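Local coordinates for MobA-like NTP transferase domain-containing protein (Thermus thermophilus, PDB 2DPW) that is of unknown function but probably acts as a nucleotidyltransferase with a MobA-like NTP transferase domain, at residues L42-L47 / L97-V102; E36-A41 / G92-L97. All coordinates share one frame; numbering follows the deposited sequence.

Interaction 1 (L42-L47 / L97-V102)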
ATOM      1  N   LEU A  42      -3.689  12.415   3.783  1.00 45.07           N
ATOM      2  CA  LEU A  42      -2.571  12.766   2.923  1.00 41.32           C
ATOM      3  C   LEU A  42      -2.305  14.266   2.914  1.00 42.07           C
ATOM      4  O   LEU A  42      -1.175  14.697   3.164  1.00 39.32           O
ATOM      5  CB  LEU A  42      -2.826  12.249   1.506  1.00 43.95           C
ATOM      6  CG  LEU A  42      -2.931  10.718   1.452  1.00 50.44           C
ATOM      7  CD1 LEU A  42      -3.252  10.241   0.045  1.00 37.67           C
ATOM      8  CD2 LEU A  42      -1.619  10.118   1.930  1.00 40.07           C
ATOM      9  N   TYR A  43      -3.340  15.059   2.626  1.00 40.10           N
ATOM     10  CA  TYR A  43      -3.205  16.517   2.608  1.00 36.11           C
ATOM     11  C   TYR A  43      -2.694  16.927   3.985  1.00 36.02           C
ATOM     12  O   TYR A  43      -1.734  17.695   4.119  1.00 29.26           O
ATOM     13  CB  TYR A  43      -4.559  17.184   2.334  1.00 25.51           C
ATOM     14  CG  TYR A  43      -4.975  17.213   0.871  1.00 35.08           C
ATOM     15  CD1 TYR A  43      -4.260  17.967  -0.064  1.00 30.97           C
ATOM     16  CD2 TYR A  43      -6.094  16.503   0.425  1.00 29.36           C
ATOM     17  CE1 TYR A  43      -4.644  18.015  -1.399  1.00 31.69           C
ATOM     18  CE2 TYR A  43      -6.489  16.541  -0.912  1.00 33.27           C
ATOM     19  CZ  TYR A  43      -5.757  17.300  -1.820  1.00 38.31           C
ATOM     20  OH  TYR A  43      -6.126  17.331  -3.149  1.00 35.61           O
ATOM     21  N   ALA A  44      -3.336  16.380   5.011  1.00 32.23           N
ATOM     22  CA  ALA A  44      -2.968  16.661   6.383  1.00 33.94           C
ATOM     23  C   ALA A  44      -1.454  16.586   6.595  1.00 34.47           C
ATOM     24  O   ALA A  44      -0.878  17.436   7.269  1.00 47.12           O
ATOM     25  CB  ALA A  44      -3.684  15.694   7.314  1.00 19.34           C
ATOM     26  N   ALA A  45      -0.802  15.578   6.027  1.00 24.12           N
ATOM     27  CA  ALA A  45       0.636  15.455   6.220  1.00 37.88           C
ATOM     28  C   ALA A  45       1.432  16.282   5.206  1.00 43.10           C
ATOM     29  O   ALA A  45       2.643  16.124   5.079  1.00 43.63           O
ATOM     30  CB  ALA A  45       1.059  13.991   6.181  1.00 27.39           C
ATOM     31  N   GLY A  46       0.738  17.164   4.493  1.00 39.36           N
ATOM     32  CA  GLY A  46       1.396  18.037   3.535  1.00 39.51           C
ATOM     33  C   GLY A  46       1.621  17.546   2.116  1.00 47.93           C
ATOM     34  O   GLY A  46       2.481  18.081   1.412  1.00 54.08           O
ATOM     35  N   LEU A  47       0.854  16.555   1.675  1.00 45.65           N
ATOM     36  CA  LEU A  47       1.024  16.024   0.326  1.00 42.87           C
ATOM     37  C   LEU A  47      -0.132  16.380  -0.593  1.00 43.17           C
ATOM     38  O   LEU A  47      -1.223  16.716  -0.138  1.00 35.06           O
ATOM     39  CB  LEU A  47       1.138  14.504   0.371  1.00 40.83           C
ATOM     40  CG  LEU A  47       2.150  13.894   1.330  1.00 41.56           C
ATOM     41  CD1 LEU A  47       1.958  12.387   1.397  1.00 38.73           C
ATOM     42  CD2 LEU A  47       3.537  14.234   0.863  1.00 42.22           C
ATOM     43  N   LEU A  97      -6.370   5.613   8.297  1.00 44.28           N
ATOM     44  CA  LEU A  97      -5.106   6.290   8.046  1.00 44.52           C
ATOM     45  C   LEU A  97      -5.080   7.690   8.664  1.00 50.56           C
ATOM     46  O   LEU A  97      -6.009   8.477   8.487  1.00 49.27           O
ATOM     47  CB  LEU A  97      -4.830   6.384   6.541  1.00 41.91           C
ATOM     48  CG  LEU A  97      -3.447   6.949   6.161  1.00 41.85           C
ATOM     49  CD1 LEU A  97      -2.362   5.923   6.444  1.00 30.77           C
ATOM     50  CD2 LEU A  97      -3.433   7.332   4.690  1.00 43.02           C
ATOM     51  N   THR A  98      -3.997   7.987   9.381  1.00 55.34           N
ATOM     52  CA  THR A  98      -3.814   9.272  10.049  1.00 43.23           C
ATOM     53  C   THR A  98      -2.581  10.008   9.546  1.00 44.91           C
ATOM     54  O   THR A  98      -1.659   9.400   9.007  1.00 51.67           O
ATOM     55  CB  THR A  98      -3.636   9.090  11.558  1.00 33.14           C
ATOM     56  OG1 THR A  98      -2.426   8.373  11.808  1.00 33.26           O
ATOM     57  CG2 THR A  98      -4.768   8.317  12.127  1.00 23.20           C
ATOM     58  N   GLU A  99      -2.577  11.322   9.750  1.00 38.75           N
ATOM     59  CA  GLU A  99      -1.475  12.180   9.355  1.00 39.38           C
ATOM     60  C   GLU A  99      -0.205  11.749  10.081  1.00 43.38           C
ATOM     61  O   GLU A  99       0.884  11.728   9.498  1.00 32.13           O
ATOM     62  CB  GLU A  99      -1.806  13.637   9.697  1.00 41.83           C
ATOM     63  CG  GLU A  99      -0.602  14.582   9.764  1.00 57.84           C
ATOM     64  CD  GLU A  99      -0.990  15.995  10.169  1.00 65.16           C
ATOM     65  OE1 GLU A  99      -2.164  16.208  10.530  1.00 66.50           O
ATOM     66  OE2 GLU A  99      -0.124  16.897  10.132  1.00 70.38           O
ATOM     67  N   GLU A 100      -0.346  11.400  11.354  1.00 40.07           N
ATOM     68  CA  GLU A 100       0.804  10.982  12.139  1.00 42.88           C
ATOM     69  C   GLU A 100       1.456   9.768  11.491  1.00 41.83           C
ATOM     70  O   GLU A 100       2.682   9.706  11.341  1.00 41.80           O
ATOM     71  CB  GLU A 100       0.375  10.652  13.564  1.00 43.17           C
ATOM     72  CG  GLU A 100       1.516  10.654  14.557  1.00 53.50           C
ATOM     73  CD  GLU A 100       1.032  10.512  15.985  1.00 64.59           C
ATOM     74  OE1 GLU A 100      -0.097  10.969  16.262  1.00 80.64           O
ATOM     75  OE2 GLU A 100       1.776   9.963  16.830  1.00 47.63           O
ATOM     76  N   ALA A 101       0.624   8.806  11.105  1.00 35.56           N
ATOM     77  CA  ALA A 101       1.101   7.597  10.453  1.00 35.90           C
ATOM     78  C   ALA A 101       1.811   7.964   9.148  1.00 37.48           C
ATOM     79  O   ALA A 101       2.879   7.449   8.833  1.00 39.03           O
ATOM     80  CB  ALA A 101      -0.070   6.670  10.171  1.00 33.77           C
ATOM     81  N   VAL A 102       1.222   8.868   8.384  1.00 32.48           N
ATOM     82  CA  VAL A 102       1.829   9.269   7.133  1.00 35.90           C
ATOM     83  C   VAL A 102       3.195   9.940   7.316  1.00 43.56           C
ATOM     84  O   VAL A 102       4.168   9.592   6.629  1.00 45.98           O
ATOM     85  CB  VAL A 102       0.897  10.209   6.358  1.00 33.03           C
ATOM     86  CG1 VAL A 102       1.630  10.789   5.156  1.00 35.54           C
ATOM     87  CG2 VAL A 102      -0.335   9.446   5.904  1.00 26.24           C
TER
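The end of helix 35-44 lies against the first turn of helix 99-108. L42 points its CB away, but its CG anti to the carbonyl carbon swings CD2 back, to 4.2 Å from V102 CG2. The same CD2 also meets L97 CD2, and L42 also touches A5 and V7 of strand 4-8. A44 turns its methyl toward the extended chain of E99, with CB 3.7 Å from E99 CB. E99 OE2 sits beside A44 O, both acceptors and so no bond, and pairs instead in a salt bridge with R103 NH1. A45 sets CB against V102 CG1. G46, at phi 87°, is the C' residue of a Schellman motif in which L47 N reaches L42 O at 3.1 Å. L47 then meets V102 tip to tip, CD1 to CG1 at 4.1 Å. An alanine in place of E99 would remove CG and the carboxylate, and would probably lose the packing of CG on A45, part of the cover on A44 and the salt bridge to R103. Apolar side chains thus join the two segments, while the E99 carboxylate has its ionic partner, R103, outside them, which probably offsets the charge E99 brings near a helix carbonyl.

Interaction 2 (E36-A41 / G92-L97); sequences EWVLEA and GDIPHL
Helix 35-44 meets the loop that follows strand 86-91 through two unlike zones. The tight one is built on V38, whose two methyls divide the work. CG2, anti to the carbonyl carbon, lies 3.4 Å from I94 O and also meets I94 CG1 at 4.1 Å. CG1, anti to the backbone N, crosses obliquely to L97 CD2 at 3.8 Å. L97 keeps CG anti to its own backbone N (chi1 -174°), which carries that same CD2 on to A41 CB, 3.9 Å away; A41 CB also lies 3.4 Å from L97 O. All four side chains are buried. I94 O is not left to methyl groups alone, because L97 N donates to it at 3.1 Å and closes a type I turn.

The side more open to solvent belongs to W37, whose CB lies beside P95 O. Its indole crosses P95 at about a right angle, and CD1 touches P95 CB at 3.8 Å. Y29 takes the NE1 hydrogen through its backbone O and sets its own ring nearly perpendicular to the indole, while R32 adds a cation-pi contact.

The GDIP sequence is consistent with the aspartate-bearing segment near the metal site of MobA-like relatives; here D93, turned away from the helix, is salt-bridged to K24. Carbon atoms of the helix meet both apolar side chains and backbone carbonyl oxygens, without polar pairing, so shape probably sets how the two lie together, with the loop stiffened by its own turn bond.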
ATOM      1  N   GLU A  36     -12.072   9.261   1.376  1.00 41.76           N
ATOM      2  CA  GLU A  36     -11.848  10.656   1.763  1.00 43.48           C
ATOM      3  C   GLU A  36     -11.072  10.774   3.067  1.00 40.07           C
ATOM      4  O   GLU A  36     -10.421  11.796   3.321  1.00 31.51           O
ATOM      5  CB  GLU A  36     -13.170  11.410   1.874  1.00 26.59           C
ATOM      6  CG  GLU A  36     -13.911  11.471   0.554  1.00 34.27           C
ATOM      7  CD  GLU A  36     -15.189  12.281   0.626  1.00 44.44           C
ATOM      8  OE1 GLU A  36     -15.674  12.532   1.760  1.00 25.06           O
ATOM      9  OE2 GLU A  36     -15.709  12.657  -0.453  1.00 36.31           O
ATOM     10  N   TRP A  37     -11.150   9.729   3.893  1.00 34.41           N
ATOM     11  CA  TRP A  37     -10.427   9.704   5.158  1.00 36.91           C
ATOM     12  C   TRP A  37      -8.957   9.610   4.795  1.00 36.10           C
ATOM     13  O   TRP A  37      -8.094  10.199   5.444  1.00 38.10           O
ATOM     14  CB  TRP A  37     -10.857   8.496   5.998  1.00 43.17           C
ATOM     15  CG  TRP A  37     -12.307   8.550   6.385  1.00 49.03           C
ATOM     16  CD1 TRP A  37     -13.298   7.697   5.995  1.00 51.81           C
ATOM     17  CD2 TRP A  37     -12.934   9.541   7.204  1.00 57.77           C
ATOM     18  NE1 TRP A  37     -14.505   8.091   6.520  1.00 46.38           N
ATOM     19  CE2 TRP A  37     -14.311   9.220   7.270  1.00 60.60           C
ATOM     20  CE3 TRP A  37     -12.467  10.667   7.895  1.00 44.82           C
ATOM     21  CZ2 TRP A  37     -15.227   9.992   7.993  1.00 57.10           C
ATOM     22  CZ3 TRP A  37     -13.374  11.430   8.611  1.00 39.73           C
ATOM     23  CH2 TRP A  37     -14.739  11.088   8.657  1.00 57.53           C
ATOM     24  N   VAL A  38      -8.683   8.888   3.721  1.00 31.59           N
ATOM     25  CA  VAL A  38      -7.319   8.731   3.260  1.00 43.61           C
ATOM     26  C   VAL A  38      -6.825  10.052   2.680  1.00 44.58           C
ATOM     27  O   VAL A  38      -5.724  10.510   3.004  1.00 34.60           O
ATOM     28  CB  VAL A  38      -7.228   7.618   2.192  1.00 47.77           C
ATOM     29  CG1 VAL A  38      -5.791   7.460   1.720  1.00 33.44           C
ATOM     30  CG2 VAL A  38      -7.751   6.306   2.770  1.00 34.71           C
ATOM     31  N   LEU A  39      -7.643  10.658   1.820  1.00 42.44           N
ATOM     32  CA  LEU A  39      -7.296  11.936   1.200  1.00 40.82           C
ATOM     33  C   LEU A  39      -7.062  12.966   2.295  1.00 40.86           C
ATOM     34  O   LEU A  39      -6.070  13.689   2.269  1.00 38.03           O
ATOM     35  CB  LEU A  39      -8.422  12.418   0.286  1.00 30.06           C
ATOM     36  CG  LEU A  39      -8.724  11.577  -0.952  1.00 33.65           C
ATOM     37  CD1 LEU A  39      -9.963  12.133  -1.636  1.00 35.98           C
ATOM     38  CD2 LEU A  39      -7.529  11.576  -1.904  1.00 26.23           C
ATOM     39  N   GLU A  40      -7.981  13.032   3.253  1.00 31.75           N
ATOM     40  CA  GLU A  40      -7.832  13.970   4.353  1.00 38.25           C
ATOM     41  C   GLU A  40      -6.462  13.773   5.011  1.00 42.60           C
ATOM     42  O   GLU A  40      -5.737  14.732   5.282  1.00 48.52           O
ATOM     43  CB  GLU A  40      -8.931  13.751   5.403  1.00 37.50           C
ATOM     44  CG  GLU A  40     -10.344  14.110   4.966  1.00 47.81           C
ATOM     45  CD  GLU A  40     -10.520  15.583   4.568  1.00 52.02           C
ATOM     46  OE1 GLU A  40      -9.557  16.375   4.655  1.00 44.98           O
ATOM     47  OE2 GLU A  40     -11.640  15.948   4.161  1.00 39.87           O
ATOM     48  N   ALA A  41      -6.116  12.517   5.264  1.00 42.08           N
ATOM     49  CA  ALA A  41      -4.853  12.179   5.905  1.00 43.12           C
ATOM     50  C   ALA A  41      -3.628  12.598   5.096  1.00 45.63           C
ATOM     51  O   ALA A  41      -2.640  13.071   5.652  1.00 47.21           O
ATOM     52  CB  ALA A  41      -4.806  10.681   6.178  1.00 32.43           C
ATOM     53  N   GLY A  92      -7.272   3.152  -1.505  1.00 26.51           N
ATOM     54  CA  GLY A  92      -8.336   3.936  -0.909  1.00 31.07           C
ATOM     55  C   GLY A  92      -9.224   3.247   0.112  1.00 34.09           C
ATOM     56  O   GLY A  92     -10.311   3.748   0.393  1.00 39.61           O
ATOM     57  N   ASP A  93      -8.775   2.131   0.689  1.00 31.17           N
ATOM     58  CA  ASP A  93      -9.595   1.405   1.658  1.00 37.02           C
ATOM     59  C   ASP A  93      -9.002   1.262   3.056  1.00 44.18           C
ATOM     60  O   ASP A  93      -9.247   0.274   3.751  1.00 39.71           O
ATOM     61  CB  ASP A  93      -9.929   0.021   1.114  1.00 41.01           C
ATOM     62  CG  ASP A  93      -8.731  -0.886   1.077  1.00 48.37           C
ATOM     63  OD1 ASP A  93      -7.605  -0.365   0.907  1.00 44.15           O
ATOM     64  OD2 ASP A  93      -8.919  -2.116   1.208  1.00 61.80           O
ATOM     65  N   ILE A  94      -8.200   2.238   3.460  1.00 40.98           N
ATOM     66  CA  ILE A  94      -7.623   2.234   4.791  1.00 41.57           C
ATOM     67  C   ILE A  94      -8.066   3.557   5.395  1.00 46.94           C
ATOM     68  O   ILE A  94      -7.274   4.481   5.545  1.00 52.94           O
ATOM     69  CB  ILE A  94      -6.076   2.143   4.768  1.00 42.76           C
ATOM     70  CG1 ILE A  94      -5.505   2.964   3.602  1.00 35.84           C
ATOM     71  CG2 ILE A  94      -5.651   0.673   4.722  1.00 24.27           C
ATOM     72  CD1 ILE A  94      -3.976   3.131   3.637  1.00 20.17           C
ATOM     73  N   PRO A  95      -9.360   3.655   5.743  1.00 42.63           N
ATOM     74  CA  PRO A  95     -10.015   4.824   6.332  1.00 44.53           C
ATOM     75  C   PRO A  95      -9.489   5.264   7.701  1.00 46.02           C
ATOM     76  O   PRO A  95      -9.785   6.374   8.146  1.00 47.13           O
ATOM     77  CB  PRO A  95     -11.476   4.391   6.386  1.00 42.91           C
ATOM     78  CG  PRO A  95     -11.359   2.943   6.692  1.00 45.26           C
ATOM     79  CD  PRO A  95     -10.292   2.513   5.717  1.00 45.02           C
ATOM     80  N   HIS A  96      -8.724   4.402   8.365  1.00 37.09           N
ATOM     81  CA  HIS A  96      -8.170   4.738   9.668  1.00 41.93           C
ATOM     82  C   HIS A  96      -6.847   5.475   9.531  1.00 45.30           C
ATOM     83  O   HIS A  96      -6.265   5.901  10.530  1.00 43.31           O
ATOM     84  CB  HIS A  96      -7.940   3.479  10.506  1.00 51.20           C
ATOM     85  CG  HIS A  96      -9.186   2.711  10.800  1.00 55.41           C
ATOM     86  ND1 HIS A  96      -9.536   1.567  10.114  1.00 51.27           N
ATOM     87  CD2 HIS A  96     -10.178   2.929  11.696  1.00 52.76           C
ATOM     88  CE1 HIS A  96     -10.686   1.115  10.574  1.00 51.59           C
ATOM     89  NE2 HIS A  96     -11.098   1.925  11.535  1.00 63.26           N
ATOM     90  N   LEU A  97      -6.370   5.613   8.297  1.00 44.28           N
ATOM     91  CA  LEU A  97      -5.106   6.290   8.046  1.00 44.52           C
ATOM     92  C   LEU A  97      -5.080   7.690   8.664  1.00 50.56           C
ATOM     93  O   LEU A  97      -6.009   8.477   8.487  1.00 49.27           O
ATOM     94  CB  LEU A  97      -4.830   6.384   6.541  1.00 41.91           C
ATOM     95  CG  LEU A  97      -3.447   6.949   6.161  1.00 41.85           C
ATOM     96  CD1 LEU A  97      -2.362   5.923   6.444  1.00 30.77           C
ATOM     97  CD2 LEU A  97      -3.433   7.332   4.690  1.00 43.02           C
TER

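How the interactions relate
Interactions 1 and 2 are consecutive halves of one interface, their centres about 9 Å apart. Along the chain the segments alternate, 36-41 and 42-47 followed by 92-97 and 97-102, so helix 35-44 and the connection leading into helix 99-108 run side by side in the same order. L97 belongs to both contacts, and A41 CB lies 4.1 Å from T98 C where they touch. Helix 35-44 links the parallel neighbours 4-8 and 48-52 in a beta-alpha-beta crossover, with a short hairpin before the helix, while the partner segments follow strand 86-91 on the other flank of 4-8. Together they join two alpha/beta units of the MobA-like domain that are separate along the chain, beside its mixed sheet.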